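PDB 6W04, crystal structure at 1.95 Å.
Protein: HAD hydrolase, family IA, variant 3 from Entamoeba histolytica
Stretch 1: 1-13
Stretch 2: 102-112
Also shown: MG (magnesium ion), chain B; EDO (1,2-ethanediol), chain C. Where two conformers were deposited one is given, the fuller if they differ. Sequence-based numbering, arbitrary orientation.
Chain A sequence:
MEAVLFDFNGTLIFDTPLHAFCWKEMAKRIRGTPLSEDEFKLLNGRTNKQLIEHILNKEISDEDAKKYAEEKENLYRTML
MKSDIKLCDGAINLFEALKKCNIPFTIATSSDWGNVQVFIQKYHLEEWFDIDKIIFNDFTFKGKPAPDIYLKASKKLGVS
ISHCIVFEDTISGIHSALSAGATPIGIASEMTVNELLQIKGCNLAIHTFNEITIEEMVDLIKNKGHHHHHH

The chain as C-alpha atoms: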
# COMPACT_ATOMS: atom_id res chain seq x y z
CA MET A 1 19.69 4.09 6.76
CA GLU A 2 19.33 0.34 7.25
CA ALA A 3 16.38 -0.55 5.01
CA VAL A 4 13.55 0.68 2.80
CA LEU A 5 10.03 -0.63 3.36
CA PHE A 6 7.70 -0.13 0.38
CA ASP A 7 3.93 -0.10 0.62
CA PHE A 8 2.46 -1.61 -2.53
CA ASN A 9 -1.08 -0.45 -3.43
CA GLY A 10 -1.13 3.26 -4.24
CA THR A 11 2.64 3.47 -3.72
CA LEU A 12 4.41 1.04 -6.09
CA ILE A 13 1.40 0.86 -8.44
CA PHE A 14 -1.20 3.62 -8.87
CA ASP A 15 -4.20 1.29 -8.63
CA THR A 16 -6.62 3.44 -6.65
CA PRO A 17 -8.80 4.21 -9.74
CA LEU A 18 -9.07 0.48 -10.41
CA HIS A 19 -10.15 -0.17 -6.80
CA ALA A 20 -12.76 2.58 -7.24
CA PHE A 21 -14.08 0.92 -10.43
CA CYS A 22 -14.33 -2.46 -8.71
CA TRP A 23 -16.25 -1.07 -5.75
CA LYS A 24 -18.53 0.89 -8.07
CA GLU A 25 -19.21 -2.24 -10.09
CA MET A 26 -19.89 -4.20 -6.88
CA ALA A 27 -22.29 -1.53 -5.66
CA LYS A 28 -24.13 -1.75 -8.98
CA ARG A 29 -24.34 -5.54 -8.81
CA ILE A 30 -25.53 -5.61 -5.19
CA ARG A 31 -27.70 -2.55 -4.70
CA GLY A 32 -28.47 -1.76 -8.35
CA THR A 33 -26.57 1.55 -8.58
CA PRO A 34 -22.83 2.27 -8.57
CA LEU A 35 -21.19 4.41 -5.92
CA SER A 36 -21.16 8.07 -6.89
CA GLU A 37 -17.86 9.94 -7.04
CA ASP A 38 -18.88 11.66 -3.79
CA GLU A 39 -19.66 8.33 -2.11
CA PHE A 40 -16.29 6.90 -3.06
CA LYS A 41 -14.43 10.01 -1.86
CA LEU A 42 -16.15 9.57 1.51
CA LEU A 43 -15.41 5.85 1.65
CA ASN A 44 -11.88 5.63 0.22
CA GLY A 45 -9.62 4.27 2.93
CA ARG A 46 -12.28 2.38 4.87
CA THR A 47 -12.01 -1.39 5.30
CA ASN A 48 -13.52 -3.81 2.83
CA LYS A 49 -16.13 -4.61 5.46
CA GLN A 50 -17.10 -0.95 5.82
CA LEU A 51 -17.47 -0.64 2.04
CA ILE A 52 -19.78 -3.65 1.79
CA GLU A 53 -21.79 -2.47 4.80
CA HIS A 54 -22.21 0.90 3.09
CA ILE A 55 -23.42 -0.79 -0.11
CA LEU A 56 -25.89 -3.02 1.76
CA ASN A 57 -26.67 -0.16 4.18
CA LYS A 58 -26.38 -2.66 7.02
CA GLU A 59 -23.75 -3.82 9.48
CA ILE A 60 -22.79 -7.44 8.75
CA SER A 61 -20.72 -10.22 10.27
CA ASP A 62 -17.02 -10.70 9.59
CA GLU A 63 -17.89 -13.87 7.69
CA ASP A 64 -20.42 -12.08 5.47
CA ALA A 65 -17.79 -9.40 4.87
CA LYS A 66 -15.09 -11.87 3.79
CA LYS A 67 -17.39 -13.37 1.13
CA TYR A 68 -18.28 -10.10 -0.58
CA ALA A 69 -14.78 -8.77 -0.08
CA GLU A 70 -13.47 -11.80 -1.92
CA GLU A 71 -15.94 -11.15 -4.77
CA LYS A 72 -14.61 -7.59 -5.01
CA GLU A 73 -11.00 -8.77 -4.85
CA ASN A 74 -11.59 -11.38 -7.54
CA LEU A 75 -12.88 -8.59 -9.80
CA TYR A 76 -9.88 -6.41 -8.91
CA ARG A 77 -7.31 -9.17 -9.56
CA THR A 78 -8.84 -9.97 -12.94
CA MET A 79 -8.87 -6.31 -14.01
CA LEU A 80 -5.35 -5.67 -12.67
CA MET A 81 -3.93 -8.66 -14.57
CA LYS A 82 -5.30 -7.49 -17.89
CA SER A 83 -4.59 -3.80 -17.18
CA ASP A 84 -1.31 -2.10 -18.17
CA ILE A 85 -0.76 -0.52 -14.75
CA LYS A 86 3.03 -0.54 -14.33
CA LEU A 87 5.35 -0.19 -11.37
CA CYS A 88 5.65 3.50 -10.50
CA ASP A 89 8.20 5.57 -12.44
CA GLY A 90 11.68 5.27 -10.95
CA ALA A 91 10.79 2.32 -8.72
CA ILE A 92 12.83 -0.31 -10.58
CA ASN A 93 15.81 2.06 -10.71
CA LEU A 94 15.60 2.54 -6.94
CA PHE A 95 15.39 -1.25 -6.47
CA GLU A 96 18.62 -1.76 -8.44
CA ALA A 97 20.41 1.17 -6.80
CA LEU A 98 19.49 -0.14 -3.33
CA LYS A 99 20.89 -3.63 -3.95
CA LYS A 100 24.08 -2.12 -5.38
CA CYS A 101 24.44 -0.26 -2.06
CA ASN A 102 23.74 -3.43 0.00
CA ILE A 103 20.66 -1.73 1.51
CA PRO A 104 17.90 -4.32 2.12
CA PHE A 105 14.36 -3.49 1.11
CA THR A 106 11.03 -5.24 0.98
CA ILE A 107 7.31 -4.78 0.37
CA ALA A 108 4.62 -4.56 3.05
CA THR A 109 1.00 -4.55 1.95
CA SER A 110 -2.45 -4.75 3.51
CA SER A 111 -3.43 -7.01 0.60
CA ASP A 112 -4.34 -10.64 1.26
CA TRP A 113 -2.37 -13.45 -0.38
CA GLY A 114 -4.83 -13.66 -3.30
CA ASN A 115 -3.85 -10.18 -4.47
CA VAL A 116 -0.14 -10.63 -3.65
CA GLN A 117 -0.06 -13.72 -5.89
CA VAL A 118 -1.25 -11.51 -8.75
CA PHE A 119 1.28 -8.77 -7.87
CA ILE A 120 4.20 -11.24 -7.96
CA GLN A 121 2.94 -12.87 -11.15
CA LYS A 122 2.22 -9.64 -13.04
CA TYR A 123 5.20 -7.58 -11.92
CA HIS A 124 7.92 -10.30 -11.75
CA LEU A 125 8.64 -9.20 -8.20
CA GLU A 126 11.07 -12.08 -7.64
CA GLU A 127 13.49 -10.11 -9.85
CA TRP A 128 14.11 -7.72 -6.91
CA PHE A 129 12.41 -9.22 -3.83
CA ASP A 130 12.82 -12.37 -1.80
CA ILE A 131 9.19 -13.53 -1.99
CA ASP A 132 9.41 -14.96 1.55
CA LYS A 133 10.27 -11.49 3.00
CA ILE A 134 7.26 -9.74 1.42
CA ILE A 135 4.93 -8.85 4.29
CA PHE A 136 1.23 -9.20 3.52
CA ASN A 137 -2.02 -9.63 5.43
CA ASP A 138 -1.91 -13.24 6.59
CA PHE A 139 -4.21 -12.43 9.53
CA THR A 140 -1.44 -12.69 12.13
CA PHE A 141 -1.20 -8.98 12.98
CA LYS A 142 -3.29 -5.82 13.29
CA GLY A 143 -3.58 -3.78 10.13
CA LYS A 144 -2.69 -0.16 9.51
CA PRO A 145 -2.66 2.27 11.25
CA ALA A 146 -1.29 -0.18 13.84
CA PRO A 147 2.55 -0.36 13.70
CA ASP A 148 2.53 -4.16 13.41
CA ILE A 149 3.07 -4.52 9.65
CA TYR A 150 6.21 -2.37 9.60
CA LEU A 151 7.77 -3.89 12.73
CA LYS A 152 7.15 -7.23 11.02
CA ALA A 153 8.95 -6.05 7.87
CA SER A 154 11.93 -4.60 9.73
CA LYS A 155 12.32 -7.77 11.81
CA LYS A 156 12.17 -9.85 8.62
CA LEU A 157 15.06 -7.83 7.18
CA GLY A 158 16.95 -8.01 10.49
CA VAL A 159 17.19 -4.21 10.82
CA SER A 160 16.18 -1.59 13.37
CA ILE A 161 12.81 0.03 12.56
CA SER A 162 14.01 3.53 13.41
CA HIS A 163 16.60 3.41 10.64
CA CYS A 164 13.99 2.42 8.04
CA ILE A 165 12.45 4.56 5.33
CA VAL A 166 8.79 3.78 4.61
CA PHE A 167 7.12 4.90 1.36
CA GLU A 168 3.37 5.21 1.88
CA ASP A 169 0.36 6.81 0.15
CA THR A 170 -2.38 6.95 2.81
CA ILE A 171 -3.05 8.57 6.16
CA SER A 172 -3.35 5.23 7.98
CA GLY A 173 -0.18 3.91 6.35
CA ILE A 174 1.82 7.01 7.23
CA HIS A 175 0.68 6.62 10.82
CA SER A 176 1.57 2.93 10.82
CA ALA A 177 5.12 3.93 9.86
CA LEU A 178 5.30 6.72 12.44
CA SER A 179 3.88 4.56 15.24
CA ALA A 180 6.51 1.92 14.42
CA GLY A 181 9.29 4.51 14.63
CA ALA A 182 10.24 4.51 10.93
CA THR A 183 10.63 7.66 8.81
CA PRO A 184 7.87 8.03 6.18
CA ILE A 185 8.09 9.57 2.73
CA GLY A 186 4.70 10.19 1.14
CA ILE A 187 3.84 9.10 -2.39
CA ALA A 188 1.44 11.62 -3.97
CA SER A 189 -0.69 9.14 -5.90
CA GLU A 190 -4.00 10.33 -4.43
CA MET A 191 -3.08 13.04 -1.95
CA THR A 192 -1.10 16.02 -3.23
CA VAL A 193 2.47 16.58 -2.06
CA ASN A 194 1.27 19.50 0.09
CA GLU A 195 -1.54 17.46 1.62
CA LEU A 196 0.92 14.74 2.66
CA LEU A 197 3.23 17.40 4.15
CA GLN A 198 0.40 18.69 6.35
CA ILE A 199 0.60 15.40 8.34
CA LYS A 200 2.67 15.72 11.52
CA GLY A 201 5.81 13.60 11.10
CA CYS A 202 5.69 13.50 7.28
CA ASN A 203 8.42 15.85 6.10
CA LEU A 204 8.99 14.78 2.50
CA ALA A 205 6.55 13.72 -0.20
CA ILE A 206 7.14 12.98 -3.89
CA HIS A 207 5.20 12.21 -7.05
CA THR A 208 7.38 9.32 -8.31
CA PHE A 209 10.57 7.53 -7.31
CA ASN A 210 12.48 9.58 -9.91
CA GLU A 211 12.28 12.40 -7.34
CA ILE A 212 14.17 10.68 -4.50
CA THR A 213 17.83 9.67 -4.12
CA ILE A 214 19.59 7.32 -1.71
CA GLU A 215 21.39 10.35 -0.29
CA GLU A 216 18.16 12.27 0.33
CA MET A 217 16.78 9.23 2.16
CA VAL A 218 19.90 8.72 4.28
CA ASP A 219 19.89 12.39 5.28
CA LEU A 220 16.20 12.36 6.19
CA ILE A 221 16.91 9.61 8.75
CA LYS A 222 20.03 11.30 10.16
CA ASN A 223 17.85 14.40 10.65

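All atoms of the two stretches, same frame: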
# COMPACT_ATOMS: atom_id res chain seq x y z
N MET A 1 20.90 4.77 7.23
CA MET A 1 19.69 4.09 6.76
C MET A 1 19.95 2.59 6.60
O MET A 1 20.87 2.18 5.91
CB MET A 1 19.22 4.68 5.44
CG MET A 1 18.09 3.89 4.79
SD MET A 1 17.44 4.62 3.28
CE MET A 1 18.90 4.68 2.26
N GLU A 2 19.12 1.78 7.25
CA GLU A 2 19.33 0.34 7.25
C GLU A 2 18.45 -0.40 6.26
O GLU A 2 18.85 -1.47 5.78
CB GLU A 2 19.13 -0.23 8.66
CG GLU A 2 20.26 0.15 9.62
CD GLU A 2 20.09 -0.43 11.02
OE1 GLU A 2 19.32 -1.38 11.19
OE2 GLU A 2 20.75 0.08 11.96
N ALA A 3 17.28 0.14 5.92
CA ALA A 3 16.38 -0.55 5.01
C ALA A 3 15.36 0.43 4.46
O ALA A 3 15.18 1.53 4.98
CB ALA A 3 15.66 -1.72 5.71
N VAL A 4 14.71 0.00 3.38
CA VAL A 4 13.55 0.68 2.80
C VAL A 4 12.38 -0.27 2.82
O VAL A 4 12.49 -1.42 2.36
CB VAL A 4 13.83 1.15 1.36
CG1 VAL A 4 12.59 1.82 0.77
CG2 VAL A 4 15.05 2.04 1.31
N LEU A 5 11.24 0.19 3.32
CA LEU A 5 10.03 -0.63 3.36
C LEU A 5 9.01 0.02 2.43
O LEU A 5 8.57 1.14 2.70
CB LEU A 5 9.50 -0.75 4.79
CG LEU A 5 10.60 -1.03 5.83
CD1 LEU A 5 10.04 -1.05 7.27
CD2 LEU A 5 11.34 -2.34 5.48
N PHE A 6 8.68 -0.66 1.33
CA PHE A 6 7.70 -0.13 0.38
C PHE A 6 6.29 -0.66 0.66
O PHE A 6 6.06 -1.87 0.64
CB PHE A 6 8.03 -0.52 -1.06
CG PHE A 6 9.35 0.01 -1.58
CD1 PHE A 6 9.40 1.22 -2.27
CD2 PHE A 6 10.50 -0.76 -1.48
CE1 PHE A 6 10.61 1.69 -2.80
CE2 PHE A 6 11.72 -0.29 -2.00
CZ PHE A 6 11.76 0.92 -2.66
N ASP A 7 5.34 0.26 0.81
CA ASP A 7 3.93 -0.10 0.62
C ASP A 7 3.71 -0.45 -0.84
O ASP A 7 4.48 -0.02 -1.71
CB ASP A 7 3.03 1.06 1.02
CG ASP A 7 1.56 0.76 0.84
OD1 ASP A 7 1.11 -0.32 1.27
OD2 ASP A 7 0.86 1.62 0.28
N PHE A 8 2.66 -1.22 -1.15
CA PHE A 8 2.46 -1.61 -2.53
C PHE A 8 1.32 -0.86 -3.20
O PHE A 8 1.57 -0.02 -4.08
CB PHE A 8 2.29 -3.12 -2.65
CG PHE A 8 2.42 -3.60 -4.07
CD1 PHE A 8 3.67 -3.81 -4.63
CD2 PHE A 8 1.30 -3.74 -4.87
CE1 PHE A 8 3.81 -4.20 -5.95
CE2 PHE A 8 1.42 -4.15 -6.19
CZ PHE A 8 2.68 -4.37 -6.72
N ASN A 9 0.06 -1.09 -2.79
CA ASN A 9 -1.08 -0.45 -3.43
C ASN A 9 -1.06 1.06 -3.22
O ASN A 9 -1.00 1.53 -2.08
CB ASN A 9 -2.38 -1.03 -2.87
CG ASN A 9 -2.44 -2.53 -3.03
OD1 ASN A 9 -2.21 -3.29 -2.08
ND2 ASN A 9 -2.71 -2.97 -4.25
N GLY A 10 -1.14 1.81 -4.31
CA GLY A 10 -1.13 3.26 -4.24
C GLY A 10 0.25 3.86 -4.12
O GLY A 10 0.40 5.07 -4.26
N THR A 11 1.27 3.03 -3.90
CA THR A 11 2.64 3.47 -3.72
C THR A 11 3.54 2.94 -4.83
O THR A 11 4.15 3.73 -5.56
CB THR A 11 3.13 3.00 -2.32
OG1 THR A 11 2.40 3.69 -1.30
CG2 THR A 11 4.63 3.27 -2.14
N LEU A 12 3.64 1.61 -4.99
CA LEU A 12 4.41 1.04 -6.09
C LEU A 12 3.60 0.90 -7.37
O LEU A 12 4.18 0.90 -8.47
CB LEU A 12 4.99 -0.32 -5.69
CG LEU A 12 6.24 -0.24 -4.81
CD1 LEU A 12 6.68 -1.61 -4.33
CD2 LEU A 12 7.42 0.46 -5.57
N ILE A 13 2.28 0.76 -7.28
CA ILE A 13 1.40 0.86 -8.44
C ILE A 13 0.27 1.84 -8.12
O ILE A 13 -0.21 1.89 -6.99
CB ILE A 13 0.83 -0.52 -8.86
CG1 ILE A 13 -0.01 -1.17 -7.75
CG2 ILE A 13 1.96 -1.47 -9.30
CD1 ILE A 13 -0.77 -2.47 -8.26
N ASN A 102 23.89 -2.45 -1.08
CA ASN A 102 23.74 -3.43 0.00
C ASN A 102 22.78 -2.91 1.08
O ASN A 102 23.00 -3.10 2.28
CB ASN A 102 25.09 -3.81 0.62
CG ASN A 102 26.07 -4.41 -0.40
OD1 ASN A 102 25.66 -5.01 -1.40
ND2 ASN A 102 27.36 -4.27 -0.13
N ILE A 103 21.72 -2.23 0.64
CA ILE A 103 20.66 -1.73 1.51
C ILE A 103 19.43 -2.63 1.31
O ILE A 103 18.80 -2.58 0.24
CB ILE A 103 20.31 -0.27 1.22
CG1 ILE A 103 21.54 0.62 1.44
CG2 ILE A 103 19.18 0.21 2.14
CD1 ILE A 103 21.23 2.10 1.38
N PRO A 104 19.07 -3.44 2.29
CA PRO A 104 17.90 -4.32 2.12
C PRO A 104 16.61 -3.53 2.01
O PRO A 104 16.46 -2.44 2.56
CB PRO A 104 17.92 -5.18 3.38
CG PRO A 104 18.72 -4.38 4.38
CD PRO A 104 19.75 -3.64 3.58
N PHE A 105 15.65 -4.12 1.30
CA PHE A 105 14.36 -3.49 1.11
C PHE A 105 13.33 -4.58 0.88
O PHE A 105 13.65 -5.67 0.38
CB PHE A 105 14.36 -2.50 -0.07
CG PHE A 105 14.76 -3.10 -1.40
CD1 PHE A 105 13.80 -3.57 -2.29
CD2 PHE A 105 16.11 -3.18 -1.78
CE1 PHE A 105 14.16 -4.11 -3.54
CE2 PHE A 105 16.50 -3.73 -3.02
CZ PHE A 105 15.52 -4.20 -3.91
N THR A 106 12.09 -4.29 1.24
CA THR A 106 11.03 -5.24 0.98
C THR A 106 9.71 -4.50 0.85
O THR A 106 9.63 -3.28 1.06
CB THR A 106 10.94 -6.30 2.09
OG1 THR A 106 10.07 -7.35 1.64
CG2 THR A 106 10.38 -5.71 3.41
N ILE A 107 8.68 -5.26 0.52
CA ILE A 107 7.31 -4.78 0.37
C ILE A 107 6.51 -5.18 1.60
O ILE A 107 6.66 -6.30 2.12
CB ILE A 107 6.67 -5.36 -0.90
CG1 ILE A 107 7.25 -4.69 -2.14
CG2 ILE A 107 5.12 -5.19 -0.84
CD1 ILE A 107 6.97 -5.47 -3.47
N ALA A 108 5.66 -4.26 2.08
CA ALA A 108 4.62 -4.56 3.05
C ALA A 108 3.30 -4.10 2.44
O ALA A 108 3.23 -3.01 1.86
CB ALA A 108 4.87 -3.86 4.38
N THR A 109 2.27 -4.94 2.52
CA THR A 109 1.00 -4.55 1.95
C THR A 109 -0.12 -5.04 2.85
O THR A 109 0.02 -6.06 3.52
CB THR A 109 0.84 -5.09 0.51
OG1 THR A 109 -0.48 -4.83 0.02
CG2 THR A 109 1.10 -6.58 0.45
N SER A 110 -1.22 -4.29 2.86
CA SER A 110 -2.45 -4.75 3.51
C SER A 110 -3.16 -5.81 2.69
O SER A 110 -4.13 -6.40 3.19
CB SER A 110 -3.42 -3.60 3.73
OG SER A 110 -2.87 -2.56 4.51
N SER A 111 -2.74 -6.05 1.46
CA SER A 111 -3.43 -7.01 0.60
C SER A 111 -3.33 -8.41 1.17
O SER A 111 -2.33 -8.78 1.79
CB SER A 111 -2.83 -6.98 -0.82
OG SER A 111 -3.11 -5.75 -1.48
N ASP A 112 -4.38 -9.21 0.95
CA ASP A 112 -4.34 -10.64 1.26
C ASP A 112 -3.47 -11.38 0.25
O ASP A 112 -3.03 -10.83 -0.76
CB ASP A 112 -5.75 -11.24 1.30
CG ASP A 112 -6.46 -11.25 -0.07
OD1 ASP A 112 -5.91 -10.86 -1.14
OD2 ASP A 112 -7.64 -11.66 -0.07
MG MG B . -1.13 2.03 -0.04
C1 EDO C . -3.29 -0.08 0.51
O1 EDO C . -1.90 0.19 0.42
C2 EDO C . -3.37 -1.01 1.67
O2 EDO C . -2.35 -0.54 2.55
O HOH W 1 -0.31 -2.11 -0.12
O HOH W 2 -1.13 2.41 2.06
O HOH W 3 -3.13 2.73 -0.63

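What ties the two stretches together most firmly? Strands 3-7 and 105-109 run side by side in the same direction, and four backbone hydrogen bonds link them. Val 4 N donates to Pro 104 O at 3.1 Å, and Thr 106 N returns a bond to Val 4 O, also at 3.1 Å. The next pair is shorter: Phe 6 N to Thr 106 O and Ala 108 N to Phe 6 O are both 2.8 Å. Val 4 and Phe 6 thus use both their N and their O, as expected of alternate residues in a parallel ladder. Alpha carbons approach carbonyl oxygens too: Phe 105 CA lies 3.1 Å from Val 4 O.

How does the contact continue beyond the ladder? Side chains take over from the backbone. Ser 111 OG donates a hydrogen bond to Asn 9 OD1 at 2.7 Å, joining the loop after the first strand to the residue just past the corner at Ser 110. Ser 111 N donates to Thr 109 OG1 at 2.9 Å.

What part do the magnesium and the solvent play? Asp 7 OD2 and Asn 9 O each bind MG at 2.1 Å, so the 3.0 Å between these two oxygens reflects a shared metal. The first stretch therefore supplies two ligands, while the second is reached indirectly. Water 1 lies within hydrogen-bonding distance of Asp 7 OD1 at 2.7 Å, accepts from Asn 9 N at 2.9 Å and is hydrogen-bonded to Thr 109 OG1 at 2.7 Å, bridging the two stretches. The 1,2-ethanediol, probably from the crystallisation liquor, makes a second bridge: its O1 binds MG at 2.0 Å and its O2 is hydrogen-bonded to Ser 110 OG at 2.9 Å.

How do the side chains pack around this ladder? Val 4, Phe 6, Phe 105 and Ile 107 share one face of the sheet, where Val 4 CB and Phe 105 CB are 4.0 Å apart. The Phe 6 ring meets its neighbour at its edge, with CE2 3.9 Å from Phe 105 CD1. Ile 107 is also touched from the loop: its CD1 is 3.9 Å from Phe 8 CD1, and its CG1 is 3.8 Å from Leu 12 CD1. On the other face, Leu 5 CD2 comes within 4.1 Å of Thr 106 CG2. At the far end, Met 1 CE reaches Ile 103 CD1 at 3.6 Å, although Met 1 is poorly ordered.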